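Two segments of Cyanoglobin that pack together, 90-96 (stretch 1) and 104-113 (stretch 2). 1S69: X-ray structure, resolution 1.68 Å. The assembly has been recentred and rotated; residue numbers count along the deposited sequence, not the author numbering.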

ATOM      1  N   ASP A  90      -3.987   7.876  -1.484  1.00 24.77           N
ATOM      2  CA  ASP A  90      -2.807   8.082  -2.307  1.00 24.17           C
ATOM      3  C   ASP A  90      -2.624   6.902  -3.268  1.00 24.27           C
ATOM      4  O   ASP A  90      -2.184   7.074  -4.413  1.00 25.08           O
ATOM      5  CB  ASP A  90      -1.537   8.192  -1.434  1.00 23.99           C
ATOM      6  CG  ASP A  90      -1.412   9.548  -0.753  1.00 26.03           C
ATOM      7  OD1 ASP A  90      -2.263  10.426  -1.025  1.00 23.89           O
ATOM      8  OD2 ASP A  90      -0.543   9.785   0.118  1.00 22.33           O
ATOM      9  N   LEU A  91      -2.885   5.693  -2.784  1.00 23.83           N
ATOM     10  CA  LEU A  91      -2.741   4.519  -3.654  1.00 24.46           C
ATOM     11  C   LEU A  91      -3.740   4.608  -4.817  1.00 24.36           C
ATOM     12  O   LEU A  91      -3.402   4.309  -5.983  1.00 24.52           O
ATOM     13  CB  LEU A  91      -2.917   3.210  -2.867  1.00 23.73           C
ATOM     14  CG  LEU A  91      -2.857   1.913  -3.679  1.00 25.29           C
ATOM     15  CD1 LEU A  91      -1.464   1.761  -4.378  1.00 23.42           C
ATOM     16  CD2 LEU A  91      -3.165   0.677  -2.797  1.00 24.18           C
ATOM     17  N   LEU A  92      -4.973   4.948  -4.492  1.00 25.25           N
ATOM     18  CA  LEU A  92      -6.044   4.929  -5.494  1.00 27.03           C
ATOM     19  C   LEU A  92      -5.879   6.079  -6.487  1.00 27.87           C
ATOM     20  O   LEU A  92      -6.148   5.895  -7.679  1.00 27.81           O
ATOM     21  CB  LEU A  92      -7.419   4.929  -4.837  1.00 25.80           C
ATOM     22  CG  LEU A  92      -7.724   3.767  -3.873  1.00 26.64           C
ATOM     23  CD1 LEU A  92      -9.101   3.982  -3.325  1.00 27.35           C
ATOM     24  CD2 LEU A  92      -7.584   2.382  -4.492  1.00 25.36           C
ATOM     25  N   ALA A  93      -5.342   7.201  -6.003  1.00 27.49           N
ATOM     26  CA  ALA A  93      -5.013   8.385  -6.833  1.00 28.18           C
ATOM     27  C   ALA A  93      -3.967   8.048  -7.849  1.00 28.22           C
ATOM     28  O   ALA A  93      -4.121   8.416  -9.024  1.00 27.47           O
ATOM     29  CB  ALA A  93      -4.532   9.588  -5.995  1.00 27.67           C
ATOM     30  N   THR A  94      -2.936   7.314  -7.408  1.00 27.12           N
ATOM     31  CA  THR A  94      -1.835   6.881  -8.258  1.00 28.24           C
ATOM     32  C   THR A  94      -2.364   5.975  -9.388  1.00 29.41           C
ATOM     33  O   THR A  94      -1.988   6.176 -10.566  1.00 29.18           O
ATOM     34  CB  THR A  94      -0.790   6.141  -7.415  1.00 28.52           C
ATOM     35  OG1 THR A  94      -0.142   7.082  -6.545  1.00 31.08           O
ATOM     36  CG2 THR A  94       0.315   5.494  -8.283  1.00 26.73           C
ATOM     37  N   LEU A  95      -3.183   4.986  -9.028  1.00 29.64           N
ATOM     38  CA  LEU A  95      -3.823   4.113 -10.021  1.00 31.27           C
ATOM     39  C   LEU A  95      -4.688   4.896 -11.021  1.00 32.18           C
ATOM     40  O   LEU A  95      -4.617   4.619 -12.200  1.00 32.15           O
ATOM     41  CB  LEU A  95      -4.654   3.027  -9.355  1.00 29.26           C
ATOM     42  CG  LEU A  95      -3.846   2.070  -8.486  1.00 28.53           C
ATOM     43  CD1 LEU A  95      -4.767   1.086  -7.865  1.00 26.51           C
ATOM     44  CD2 LEU A  95      -2.792   1.329  -9.278  1.00 28.87           C
ATOM     45  N   LYS A  96      -5.513   5.835 -10.548  1.00 34.01           N
ATOM     46  CA  LYS A  96      -6.285   6.692 -11.451  1.00 36.01           C
ATOM     47  C   LYS A  96      -5.372   7.448 -12.437  1.00 37.66           C
ATOM     48  O   LYS A  96      -5.585   7.466 -13.642  1.00 38.46           O
ATOM     49  CB  LYS A  96      -7.136   7.654 -10.665  1.00 36.59           C
ATOM     50  CG  LYS A  96      -8.005   8.498 -11.557  1.00 37.84           C
ATOM     51  CD  LYS A  96      -8.833   9.381 -10.720  1.00 43.57           C
ATOM     52  CE  LYS A  96     -10.000   9.963 -11.531  1.00 47.84           C
ATOM     53  NZ  LYS A  96     -10.820  10.847 -10.640  1.00 49.78           N
TER
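Stretch 2 (104-113) LIAEVAAVAG

The centre of this contact is a cluster of aliphatic side chains in which V108 of stretch 2 sits among three leucines of stretch 1. Its CA-to-CB bond points toward the other helix, and chi1 is 174° (t). V108 CG1 lies 3.7 Å from L91 CD2, 3.8 Å from L92 CD2 and 3.8 Å from L95 CD1, and V108 CG2 also comes within 3.8 Å of L95 CD1. A beta-branched residue thus fills the space between leucines one turn apart, L91 and L95, both of which also send CA-to-CB toward the partner.

Around this centre the backbones are regular. Both stretches are helical, and stretch 2 runs back along stretch 1 in a nearly antiparallel sense, with 163° between their N-to-C directions and a closest axial approach of 10.0 Å. That spacing leaves room for leucine, isoleucine and valine between the axes. The backbones come nearest at L92 and I105, whose CA atoms are 6.2 Å apart. Because the directions oppose, later residues of stretch 2 meet earlier residues of stretch 1: I105 lies by L95 and K96, whereas A112 reaches back to L91, its CB 4.3 Å from L91 CD2.

L92 and I105 contribute the largest covered areas, although both start sideways; it is the ends of their side chains that come nearer. L92, in the m,t rotamer, places CD2 4.0 Å from I105 CG2 and 3.6 Å from the carbonyl oxygen I105 O, a van der Waals approach to an oxygen already accepting a helical hydrogen bond from A109 N at 3.0 Å. The other methyl of L92, L92 CD1, packs 3.6 Å from A109 CB, so a small residue here meets a long one. I105, also m,t, lays CG1 3.9 Å from L95 CB and extends CD1 onward to K96.

At K96 the contact reaches its polar edge. The methyl I105 CD1 is 3.4 Å from K96 N and 3.7 Å from K96 CB, so the lysine offers its backbone and the base of its side chain to the apolar surface. The rest of that chain is extended, all t, and its end leads away from stretch 2, keeping the ammonium group out of the interface. K96 N is itself satisfied by L92 O at 2.9 Å. No hydrogen bond crosses between the helices; the 346 Å² buried between them is essentially a matter of apolar fit. The rule to be read here is economical: branched aliphatics meet at the centre, alanines accompany them on stretch 2, and charge is directed outward.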

ATOM      1  N   LEU A 104     -11.325  -1.469 -11.639  1.00 33.23           N
ATOM      2  CA  LEU A 104     -10.152  -2.112 -11.024  1.00 32.63           C
ATOM      3  C   LEU A 104      -9.674  -1.288  -9.815  1.00 32.98           C
ATOM      4  O   LEU A 104      -9.282  -1.838  -8.769  1.00 31.55           O
ATOM      5  CB  LEU A 104      -9.040  -2.320 -12.034  1.00 30.86           C
ATOM      6  CG  LEU A 104      -9.314  -3.353 -13.152  1.00 30.09           C
ATOM      7  CD1 LEU A 104      -8.019  -3.657 -13.959  1.00 28.08           C
ATOM      8  CD2 LEU A 104      -9.942  -4.624 -12.668  1.00 29.14           C
ATOM      9  N   ILE A 105      -9.755   0.032  -9.961  1.00 33.37           N
ATOM     10  CA  ILE A 105      -9.470   0.924  -8.843  1.00 34.25           C
ATOM     11  C   ILE A 105     -10.335   0.540  -7.673  1.00 33.14           C
ATOM     12  O   ILE A 105      -9.823   0.405  -6.579  1.00 33.83           O
ATOM     13  CB  ILE A 105      -9.553   2.451  -9.216  1.00 34.44           C
ATOM     14  CG1 ILE A 105      -8.445   2.789 -10.212  1.00 33.93           C
ATOM     15  CG2 ILE A 105      -9.350   3.325  -7.946  1.00 34.46           C
ATOM     16  CD1 ILE A 105      -8.482   4.187 -10.728  1.00 33.82           C
ATOM     17  N   ALA A 106     -11.626   0.343  -7.899  1.00 32.97           N
ATOM     18  CA  ALA A 106     -12.548  -0.192  -6.880  1.00 32.33           C
ATOM     19  C   ALA A 106     -12.166  -1.547  -6.195  1.00 32.42           C
ATOM     20  O   ALA A 106     -12.366  -1.703  -4.958  1.00 31.49           O
ATOM     21  CB  ALA A 106     -13.883  -0.344  -7.467  1.00 33.05           C
ATOM     22  N   GLU A 107     -11.705  -2.539  -6.978  1.00 30.65           N
ATOM     23  CA  GLU A 107     -11.231  -3.819  -6.414  1.00 30.45           C
ATOM     24  C   GLU A 107     -10.012  -3.588  -5.494  1.00 28.79           C
ATOM     25  O   GLU A 107      -9.914  -4.183  -4.425  1.00 28.09           O
ATOM     26  CB  GLU A 107     -10.781  -4.787  -7.504  1.00 30.31           C
ATOM     27  CG  GLU A 107     -11.937  -5.382  -8.239  1.00 36.06           C
ATOM     28  CD  GLU A 107     -11.523  -6.493  -9.161  1.00 40.10           C
ATOM     29  OE1 GLU A 107     -10.687  -7.342  -8.757  1.00 43.04           O
ATOM     30  OE2 GLU A 107     -12.032  -6.490 -10.296  1.00 42.75           O
ATOM     31  N   VAL A 108      -9.113  -2.724  -5.928  1.00 26.84           N
ATOM     32  CA  VAL A 108      -7.979  -2.351  -5.097  1.00 27.94           C
ATOM     33  C   VAL A 108      -8.433  -1.659  -3.791  1.00 27.39           C
ATOM     34  O   VAL A 108      -7.892  -1.973  -2.729  1.00 27.04           O
ATOM     35  CB  VAL A 108      -6.985  -1.463  -5.838  1.00 27.00           C
ATOM     36  CG1 VAL A 108      -5.839  -0.940  -4.835  1.00 28.91           C
ATOM     37  CG2 VAL A 108      -6.338  -2.232  -6.976  1.00 28.40           C
ATOM     38  N   ALA A 109      -9.401  -0.730  -3.886  1.00 26.24           N
ATOM     39  CA  ALA A 109      -9.942  -0.032  -2.705  1.00 27.43           C
ATOM     40  C   ALA A 109     -10.473  -1.017  -1.648  1.00 27.04           C
ATOM     41  O   ALA A 109     -10.280  -0.801  -0.438  1.00 26.71           O
ATOM     42  CB  ALA A 109     -11.042   0.983  -3.105  1.00 27.48           C
ATOM     43  N   ALA A 110     -11.133  -2.081  -2.115  1.00 26.58           N
ATOM     44  CA  ALA A 110     -11.666  -3.119  -1.233  1.00 27.01           C
ATOM     45  C   ALA A 110     -10.524  -3.899  -0.502  1.00 27.51           C
ATOM     46  O   ALA A 110     -10.640  -4.263   0.656  1.00 28.05           O
ATOM     47  CB  ALA A 110     -12.565  -4.072  -2.048  1.00 27.77           C
ATOM     48  N   VAL A 111      -9.403  -4.108  -1.166  1.00 25.72           N
ATOM     49  CA  VAL A 111      -8.259  -4.727  -0.510  1.00 26.46           C
ATOM     50  C   VAL A 111      -7.608  -3.830   0.586  1.00 26.21           C
ATOM     51  O   VAL A 111      -7.362  -4.279   1.750  1.00 26.87           O
ATOM     52  CB  VAL A 111      -7.190  -5.168  -1.610  1.00 26.28           C
ATOM     53  CG1 VAL A 111      -5.851  -5.681  -1.021  1.00 25.12           C
ATOM     54  CG2 VAL A 111      -7.807  -6.196  -2.510  1.00 24.88           C
ATOM     55  N   ALA A 112      -7.279  -2.608   0.162  1.00 25.12           N
ATOM     56  CA  ALA A 112      -6.604  -1.597   0.957  1.00 25.88           C
ATOM     57  C   ALA A 112      -7.443  -1.218   2.183  1.00 24.90           C
ATOM     58  O   ALA A 112      -6.887  -0.988   3.239  1.00 26.13           O
ATOM     59  CB  ALA A 112      -6.238  -0.336   0.054  1.00 24.70           C
ATOM     60  N   GLY A 113      -8.763  -1.250   2.044  1.00 25.23           N
ATOM     61  CA  GLY A 113      -9.717  -0.949   3.111  1.00 24.80           C
ATOM     62  C   GLY A 113     -10.314  -2.072   3.931  1.00 25.74           C
ATOM     63  O   GLY A 113     -11.084  -1.812   4.847  1.00 28.07           O
TER